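Local coordinates for protein alpha-2,3-sialyltransferase (Campylobacter jejuni, PDB 2P2V) that probably transfers sialic acid to acceptor sugars in alpha-2,3 linkage, this chain being the N-terminal part of a longer membrane protein that binds a CMP-sialic acid analogue, at residues S106-F117 against F272-D280; K222-D230 against N236-I244. All coordinates share one frame; numbering follows the deposited sequence. Where two conformers were deposited one is given.

Contact 1: residues S106-F117 against F272-D280; sequences SNDFLHQFYNFF and FYKNQLKAD. With EDO (1,2-ethanediol), chain F; EDO (1,2-ethanediol), chain G.
The hydroxyl OG of Ser106 is held from two sides of the contact. It accepts a bond of 2.9 Å from Phe109 N, bent slightly at 161°. This makes Ser106 the N-cap of helix 107-116. The same OG gives a weak bond of 3.3 Å to Asp280 OD2 on the facing helix. A water joins Asp280 OD1 to Asp108 N. Asp280 is poorly ordered, so this polar end is probably loose. Asp108 OD2 also comes within 3.9 Å of Asp280 OD1, which may make each acid a little less ready to lose its proton.

Phe116, Phe117 and Tyr273 form an aromatic cluster between the helices. Tyr273 turns an edge to the face of Phe116 in a T-shaped pair. Its CD1 stands 3.6 Å above the centre of the Phe116 ring, and the planes meet at 83°. With CG anti to the backbone N (chi1 -174°), the Tyr273 ring reaches across to the other helix. Its OH lies at two ring edges, 3.2 Å from Phe109 CE1 and 3.8 Å from Phe117 CE2. Phe272 CD1 meets the edge of Phe116 at CZ. Leu277 CD1 touches Phe109 CD1 at 4.1 Å. An ethanediol, probably from the crystallisation liquor, lies over one face of Tyr273.

The two helix segments run roughly antiparallel, their axes 10.2 Å apart. Pro102 of the second subunit packs on Gln112 and Phe272. In the same chain, Phe109 leans on Cys96 of strand 90-96, and Tyr273 and Phe117 touch Leu74 of helix 73-85.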
# COMPACT_ATOMS: atom_id res chain seq x y z
N SER A 106 -11.56 5.76 12.28
CA SER A 106 -11.91 5.82 10.87
C SER A 106 -10.70 5.51 9.98
O SER A 106 -9.56 5.71 10.40
CB SER A 106 -12.41 7.22 10.52
OG SER A 106 -11.34 8.13 10.36
N ASN A 107 -10.94 5.05 8.76
CA ASN A 107 -9.85 4.83 7.79
C ASN A 107 -8.98 6.05 7.63
O ASN A 107 -7.75 5.95 7.63
CB ASN A 107 -10.41 4.44 6.42
CG ASN A 107 -11.08 3.10 6.42
OD1 ASN A 107 -11.05 2.33 7.40
ND2 ASN A 107 -11.67 2.76 5.27
N ASP A 108 -9.62 7.22 7.50
CA ASP A 108 -8.84 8.44 7.32
C ASP A 108 -8.02 8.79 8.54
O ASP A 108 -6.93 9.26 8.38
CB ASP A 108 -9.71 9.65 6.98
CG ASP A 108 -10.13 9.71 5.47
OD1 ASP A 108 -9.50 9.06 4.60
OD2 ASP A 108 -11.09 10.47 5.17
N PHE A 109 -8.57 8.62 9.74
CA PHE A 109 -7.81 8.89 10.97
C PHE A 109 -6.54 8.06 10.94
O PHE A 109 -5.44 8.59 11.17
CB PHE A 109 -8.60 8.51 12.21
CG PHE A 109 -7.84 8.73 13.50
CD1 PHE A 109 -7.79 9.99 14.10
CD2 PHE A 109 -7.14 7.68 14.10
CE1 PHE A 109 -7.01 10.21 15.28
CE2 PHE A 109 -6.36 7.88 15.27
CZ PHE A 109 -6.30 9.12 15.88
N LEU A 110 -6.68 6.77 10.69
CA LEU A 110 -5.46 5.89 10.78
C LEU A 110 -4.47 6.17 9.67
O LEU A 110 -3.25 6.18 9.89
CB LEU A 110 -5.83 4.40 10.81
CG LEU A 110 -6.59 3.94 12.07
CD1 LEU A 110 -7.02 2.50 11.96
CD2 LEU A 110 -5.76 4.15 13.36
N HIS A 111 -5.00 6.40 8.47
CA HIS A 111 -4.22 6.69 7.24
C HIS A 111 -3.37 7.94 7.36
O HIS A 111 -2.22 8.00 6.91
CB HIS A 111 -5.15 6.82 6.02
CG HIS A 111 -4.45 7.21 4.75
ND1 HIS A 111 -4.52 8.48 4.21
CD2 HIS A 111 -3.69 6.48 3.90
CE1 HIS A 111 -3.82 8.52 3.09
NE2 HIS A 111 -3.29 7.32 2.89
N GLN A 112 -3.94 8.98 7.98
CA GLN A 112 -3.32 10.30 8.07
C GLN A 112 -2.66 10.51 9.40
O GLN A 112 -2.06 11.52 9.59
CB GLN A 112 -4.38 11.41 7.93
CG GLN A 112 -5.02 11.28 6.60
CD GLN A 112 -6.04 12.38 6.36
OE1 GLN A 112 -6.25 12.77 5.21
NE2 GLN A 112 -6.69 12.85 7.43
N PHE A 113 -2.76 9.54 10.32
CA PHE A 113 -2.19 9.73 11.64
C PHE A 113 -0.78 10.25 11.66
O PHE A 113 -0.50 11.27 12.30
CB PHE A 113 -2.27 8.41 12.48
CG PHE A 113 -1.82 8.60 13.88
CD1 PHE A 113 -2.68 9.12 14.85
CD2 PHE A 113 -0.50 8.31 14.23
CE1 PHE A 113 -2.27 9.32 16.16
CE2 PHE A 113 -0.09 8.55 15.49
CZ PHE A 113 -0.97 9.01 16.50
N TYR A 114 0.17 9.52 11.05
CA TYR A 114 1.52 9.96 11.09
C TYR A 114 1.78 11.21 10.28
O TYR A 114 2.75 11.91 10.52
CB TYR A 114 2.43 8.83 10.60
CG TYR A 114 2.47 7.71 11.60
CD1 TYR A 114 2.86 7.95 12.91
CD2 TYR A 114 2.10 6.40 11.22
CE1 TYR A 114 2.90 6.87 13.85
CE2 TYR A 114 2.12 5.34 12.15
CZ TYR A 114 2.52 5.59 13.45
OH TYR A 114 2.57 4.56 14.40
N ASN A 115 0.88 11.52 9.34
CA ASN A 115 1.01 12.76 8.58
C ASN A 115 0.88 13.96 9.52
O ASN A 115 1.60 14.92 9.37
CB ASN A 115 -0.07 12.83 7.44
CG ASN A 115 0.02 11.66 6.48
OD1 ASN A 115 -0.46 10.57 6.75
ND2 ASN A 115 0.62 11.87 5.37
N PHE A 116 -0.13 13.92 10.39
CA PHE A 116 -0.36 14.94 11.40
C PHE A 116 0.54 14.86 12.62
O PHE A 116 0.89 15.90 13.16
CB PHE A 116 -1.79 14.95 11.84
CG PHE A 116 -2.73 15.52 10.80
CD1 PHE A 116 -2.97 16.90 10.79
CD2 PHE A 116 -3.31 14.73 9.86
CE1 PHE A 116 -3.88 17.51 9.83
CE2 PHE A 116 -4.23 15.32 8.87
CZ PHE A 116 -4.46 16.72 8.89
N PHE A 117 0.90 13.64 13.05
CA PHE A 117 1.55 13.47 14.34
C PHE A 117 2.79 12.60 14.12
O PHE A 117 2.74 11.47 14.58
CB PHE A 117 0.58 12.79 15.29
CG PHE A 117 -0.84 13.49 15.33
CD1 PHE A 117 -0.96 14.80 15.83
CD2 PHE A 117 -1.92 12.82 14.91
CE1 PHE A 117 -2.24 15.43 15.83
CE2 PHE A 117 -3.22 13.41 14.91
CZ PHE A 117 -3.32 14.72 15.40
N PHE A 272 -9.31 21.50 8.60
CA PHE A 272 -9.29 20.37 7.72
C PHE A 272 -9.49 19.10 8.55
O PHE A 272 -10.33 18.24 8.23
CB PHE A 272 -7.92 20.30 6.98
CG PHE A 272 -7.84 19.11 6.05
CD1 PHE A 272 -7.52 17.85 6.58
CD2 PHE A 272 -8.14 19.23 4.69
CE1 PHE A 272 -7.51 16.73 5.78
CE2 PHE A 272 -8.08 18.12 3.86
CZ PHE A 272 -7.79 16.85 4.42
N TYR A 273 -8.68 18.98 9.59
CA TYR A 273 -8.71 17.79 10.48
C TYR A 273 -10.06 17.55 11.15
O TYR A 273 -10.62 16.44 11.06
CB TYR A 273 -7.62 17.97 11.52
CG TYR A 273 -7.46 16.75 12.40
CD1 TYR A 273 -6.39 15.86 12.19
CD2 TYR A 273 -8.36 16.48 13.43
CE1 TYR A 273 -6.25 14.71 13.01
CE2 TYR A 273 -8.22 15.36 14.26
CZ TYR A 273 -7.18 14.49 14.03
OH TYR A 273 -7.00 13.36 14.83
N LYS A 274 -10.65 18.64 11.70
CA LYS A 274 -11.90 18.53 12.42
C LYS A 274 -13.05 18.29 11.47
O LYS A 274 -14.06 17.66 11.84
CB LYS A 274 -12.17 19.82 13.18
CG LYS A 274 -11.44 19.96 14.46
CD LYS A 274 -11.71 21.29 15.12
CE LYS A 274 -11.14 21.32 16.52
NZ LYS A 274 -11.55 22.56 17.22
N ASN A 275 -12.97 18.83 10.27
CA ASN A 275 -13.98 18.61 9.21
C ASN A 275 -14.09 17.13 8.86
O ASN A 275 -15.18 16.56 8.77
CB ASN A 275 -13.62 19.38 7.93
CG ASN A 275 -14.61 19.14 6.78
OD1 ASN A 275 -15.73 19.64 6.81
ND2 ASN A 275 -14.19 18.40 5.75
N GLN A 276 -12.91 16.53 8.66
CA GLN A 276 -12.83 15.12 8.32
C GLN A 276 -13.29 14.26 9.47
O GLN A 276 -14.09 13.35 9.26
CB GLN A 276 -11.41 14.77 7.94
CG GLN A 276 -11.04 15.31 6.61
CD GLN A 276 -10.14 14.36 5.87
OE1 GLN A 276 -9.32 13.67 6.48
NE2 GLN A 276 -10.27 14.32 4.54
N LEU A 277 -12.82 14.58 10.68
CA LEU A 277 -13.16 13.82 11.89
C LEU A 277 -14.66 13.86 12.16
O LEU A 277 -15.27 12.82 12.47
CB LEU A 277 -12.39 14.37 13.10
CG LEU A 277 -12.09 13.43 14.27
CD1 LEU A 277 -11.04 12.41 13.90
CD2 LEU A 277 -11.63 14.20 15.49
N LYS A 278 -15.26 15.04 12.02
CA LYS A 278 -16.71 15.19 12.07
C LYS A 278 -17.41 14.28 11.09
O LYS A 278 -18.27 13.50 11.47
CB LYS A 278 -17.12 16.63 11.74
CG LYS A 278 -17.41 17.51 12.94
CD LYS A 278 -18.13 18.80 12.48
CE LYS A 278 -17.71 19.99 13.34
NZ LYS A 278 -16.28 20.41 13.11
N ALA A 279 -17.04 14.40 9.81
CA ALA A 279 -17.71 13.65 8.76
C ALA A 279 -17.80 12.15 9.07
O ALA A 279 -18.85 11.54 8.92
CB ALA A 279 -17.04 13.90 7.41
N ASP A 280 -16.69 11.56 9.52
CA ASP A 280 -16.74 10.11 9.77
C ASP A 280 -16.99 9.67 11.22
O ASP A 280 -17.23 8.50 11.45
CB ASP A 280 -15.59 9.35 9.07
CG ASP A 280 -14.29 10.10 9.10
OD1 ASP A 280 -13.74 10.41 8.02
OD2 ASP A 280 -13.81 10.38 10.23
C1 EDO F . -7.83 13.45 9.78
O1 EDO F . -6.71 12.60 10.00
C2 EDO F . -9.11 12.71 10.12
O2 EDO F . -9.56 13.26 11.35
C1 EDO G . -11.18 8.45 14.92
O1 EDO G . -12.09 7.95 13.94
C2 EDO G . -11.97 8.54 16.21
O2 EDO G . -12.44 9.88 16.30
O HOH W 1 -12.53 7.86 6.86

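Contact 2: residues K222-D230 against N236-I244; sequences KVNIYALCD and NHFPLSINI. With EDO (1,2-ethanediol), chain I.
Ala227 and Leu240 form a single parallel-type beta bridge at the edge of the Rossmann-like parallel sheet. Strand 224-227 is the outermost strand of the chain on this side. The loop 236-244 meets it only briefly, since the touching parts run 77° apart. It therefore crosses the strand end and adds no full strand.

Two backbone hydrogen bonds make the bridge. Ala227 N donates to Pro239 O at 2.8 Å, and Ser241 N donates to Ala227 O at 2.9 Å. Each acceptor also has a CA-H...O contact. Tyr226 CA lies 3.3 Å from Pro239 O, and Leu240 CA lies 3.5 Å from Ala227 O.

Apolar contacts flank the bridge. Ile225 and Phe238 lie side by side and point the same way, with Ile225 CG2 4.0 Å from Phe238 CD2. Phe238 also packs on Leu214 of helix 207-221. The Tyr226 side chain crosses the proline ring at about a right angle, and its CD1 is 3.8 Å from Pro239 CG. Pro239 O sits at the edge of the Tyr226 ring. Ser241 CB packs against the CB of Tyr226.

Charge enters through Arg38, which forms a salt bridge with Asp230 and a hydrogen bond to Ser241 O. It thus ties both segments together from outside.

Leu240 lies against the chain just after the strand. Its CG is anti to the carbonyl carbon (chi1 -63°), and the branch then reaches back. Its CD2 lies 3.8 Å from Ala227 CB and 3.5 Å from Cys229 O.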
# COMPACT_ATOMS: atom_id res chain seq x y z
N LYS A 222 3.22 -14.12 31.27
CA LYS A 222 4.03 -14.40 32.46
C LYS A 222 4.75 -13.18 33.05
O LYS A 222 5.99 -13.08 33.04
CB LYS A 222 5.02 -15.53 32.17
CG LYS A 222 4.40 -16.78 31.53
CD LYS A 222 3.28 -17.40 32.34
CE LYS A 222 2.80 -18.69 31.68
NZ LYS A 222 1.51 -19.19 32.25
N VAL A 223 3.95 -12.25 33.56
CA VAL A 223 4.46 -11.06 34.18
C VAL A 223 3.73 -10.98 35.51
O VAL A 223 2.80 -11.77 35.78
CB VAL A 223 4.14 -9.77 33.28
CG1 VAL A 223 4.83 -9.84 31.94
CG2 VAL A 223 2.67 -9.64 33.08
N ASN A 224 4.13 -10.04 36.35
CA ASN A 224 3.53 -9.86 37.65
C ASN A 224 2.83 -8.54 37.72
O ASN A 224 3.35 -7.57 37.21
CB ASN A 224 4.65 -9.98 38.72
CG ASN A 224 5.11 -11.44 38.89
OD1 ASN A 224 6.27 -11.79 38.61
ND2 ASN A 224 4.16 -12.30 39.25
N ILE A 225 1.65 -8.52 38.33
CA ILE A 225 0.86 -7.35 38.48
C ILE A 225 0.51 -7.10 39.95
O ILE A 225 -0.21 -7.90 40.58
CB ILE A 225 -0.46 -7.40 37.62
CG1 ILE A 225 -0.15 -7.80 36.15
CG2 ILE A 225 -1.20 -6.09 37.78
CD1 ILE A 225 -1.39 -8.03 35.25
N TYR A 226 0.99 -5.97 40.46
CA TYR A 226 0.70 -5.53 41.81
C TYR A 226 -0.15 -4.29 41.89
O TYR A 226 -0.17 -3.49 40.94
CB TYR A 226 2.02 -5.24 42.49
CG TYR A 226 2.86 -6.49 42.60
CD1 TYR A 226 2.57 -7.47 43.57
CD2 TYR A 226 3.91 -6.71 41.73
CE1 TYR A 226 3.33 -8.63 43.67
CE2 TYR A 226 4.68 -7.86 41.82
CZ TYR A 226 4.38 -8.81 42.79
OH TYR A 226 5.15 -9.96 42.86
N ALA A 227 -0.80 -4.11 43.03
CA ALA A 227 -1.44 -2.85 43.40
C ALA A 227 -0.52 -1.98 44.26
O ALA A 227 0.42 -2.49 44.89
CB ALA A 227 -2.76 -3.11 44.14
N LEU A 228 -0.80 -0.66 44.30
CA LEU A 228 -0.03 0.29 45.12
C LEU A 228 -0.92 1.04 46.13
O LEU A 228 -0.40 1.68 47.05
CB LEU A 228 0.69 1.31 44.21
CG LEU A 228 1.79 0.90 43.24
CD1 LEU A 228 2.16 2.11 42.36
CD2 LEU A 228 3.04 0.40 43.96
N CYS A 229 -2.24 0.98 45.96
CA CYS A 229 -3.16 1.78 46.75
C CYS A 229 -3.92 0.89 47.75
O CYS A 229 -4.73 0.06 47.36
CB CYS A 229 -4.12 2.55 45.84
SG CYS A 229 -3.16 3.45 44.53
N ASP A 230 -3.58 1.04 49.03
CA ASP A 230 -4.13 0.17 50.10
C ASP A 230 -5.63 0.12 50.21
O ASP A 230 -6.22 -0.94 50.45
CB ASP A 230 -3.55 0.61 51.46
CG ASP A 230 -2.05 0.40 51.55
OD1 ASP A 230 -1.37 0.47 50.51
OD2 ASP A 230 -1.54 0.15 52.66
N ASN A 236 -8.19 -5.75 46.22
CA ASN A 236 -8.99 -6.97 46.44
C ASN A 236 -8.85 -7.99 45.33
O ASN A 236 -9.35 -9.11 45.45
CB ASN A 236 -10.47 -6.63 46.54
CG ASN A 236 -10.80 -5.81 47.77
OD1 ASN A 236 -10.03 -5.75 48.73
ND2 ASN A 236 -11.97 -5.17 47.74
N HIS A 237 -8.19 -7.59 44.23
CA HIS A 237 -8.05 -8.47 43.06
C HIS A 237 -6.64 -8.74 42.67
O HIS A 237 -6.35 -9.80 42.10
CB HIS A 237 -8.79 -7.90 41.89
CG HIS A 237 -10.25 -7.79 42.12
ND1 HIS A 237 -11.09 -8.87 42.03
CD2 HIS A 237 -11.01 -6.73 42.48
CE1 HIS A 237 -12.32 -8.48 42.30
NE2 HIS A 237 -12.30 -7.19 42.57
N PHE A 238 -5.76 -7.78 42.94
CA PHE A 238 -4.33 -7.95 42.77
C PHE A 238 -3.67 -7.67 44.08
O PHE A 238 -4.15 -6.79 44.84
CB PHE A 238 -3.83 -7.02 41.65
CG PHE A 238 -4.46 -7.33 40.35
CD1 PHE A 238 -5.66 -6.72 39.99
CD2 PHE A 238 -3.96 -8.33 39.55
CE1 PHE A 238 -6.29 -7.07 38.81
CE2 PHE A 238 -4.58 -8.67 38.36
CZ PHE A 238 -5.76 -8.05 38.02
N PRO A 239 -2.58 -8.41 44.39
CA PRO A 239 -1.82 -8.21 45.62
C PRO A 239 -1.19 -6.82 45.67
O PRO A 239 -0.56 -6.39 44.68
CB PRO A 239 -0.69 -9.24 45.51
CG PRO A 239 -0.60 -9.55 44.03
CD PRO A 239 -2.01 -9.50 43.58
N LEU A 240 -1.34 -6.15 46.81
CA LEU A 240 -0.48 -5.00 47.09
C LEU A 240 0.97 -5.40 47.02
O LEU A 240 1.40 -6.48 47.51
CB LEU A 240 -0.78 -4.35 48.45
CG LEU A 240 -2.14 -3.73 48.72
CD1 LEU A 240 -2.22 -3.39 50.22
CD2 LEU A 240 -2.40 -2.47 47.85
N SER A 241 1.75 -4.54 46.40
CA SER A 241 3.19 -4.63 46.37
C SER A 241 3.72 -4.55 47.83
O SER A 241 3.15 -3.84 48.68
CB SER A 241 3.71 -3.42 45.58
OG SER A 241 5.00 -3.71 45.11
N ILE A 242 4.82 -5.24 48.09
CA ILE A 242 5.41 -5.22 49.45
C ILE A 242 5.94 -3.85 49.88
O ILE A 242 6.56 -3.14 49.08
CB ILE A 242 6.50 -6.29 49.60
CG1 ILE A 242 5.84 -7.68 49.72
CG2 ILE A 242 7.37 -6.03 50.87
CD1 ILE A 242 6.85 -8.87 49.58
N ASN A 243 5.65 -3.47 51.13
CA ASN A 243 6.19 -2.25 51.72
C ASN A 243 7.70 -2.42 51.88
O ASN A 243 8.15 -3.12 52.80
CB ASN A 243 5.49 -1.96 53.04
CG ASN A 243 6.11 -0.80 53.81
OD1 ASN A 243 7.14 -0.26 53.42
ND2 ASN A 243 5.47 -0.43 54.91
N ILE A 244 8.47 -1.85 50.95
CA ILE A 244 9.93 -1.92 50.99
C ILE A 244 10.56 -0.64 51.59
O ILE A 244 11.75 -0.40 51.45
CB ILE A 244 10.58 -2.37 49.63
CG1 ILE A 244 10.48 -1.28 48.52
CG2 ILE A 244 9.94 -3.70 49.14
CD1 ILE A 244 11.62 -1.33 47.45
C1 EDO I . 11.17 -1.51 54.86
O1 EDO I . 11.68 -2.76 54.39
C2 EDO I . 9.79 -1.70 55.45
O2 EDO I . 9.07 -0.48 55.38

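In the fold
The two contacts lie on opposite sides of the chain's centre. Their centres are 39 Å apart and their nearest atoms about 23 Å. Contact 2 is nested along the chain inside the loop closed by contact 1. Strand 224-227 ends the parallel sheet on one side. Helix 107-116 precedes strand 121-122, which ends it on the other. After contact 2 the chain returns to contact 1 as helix 268-283. The bound CMP-sialic acid analogue lies between these regions, about 12 Å from the side chain of Leu277 and about 11 Å from that of Cys229. Both contacts thus join outer parts of the fold and do not line the site directly. Contact 1 also adjoins the second subunit.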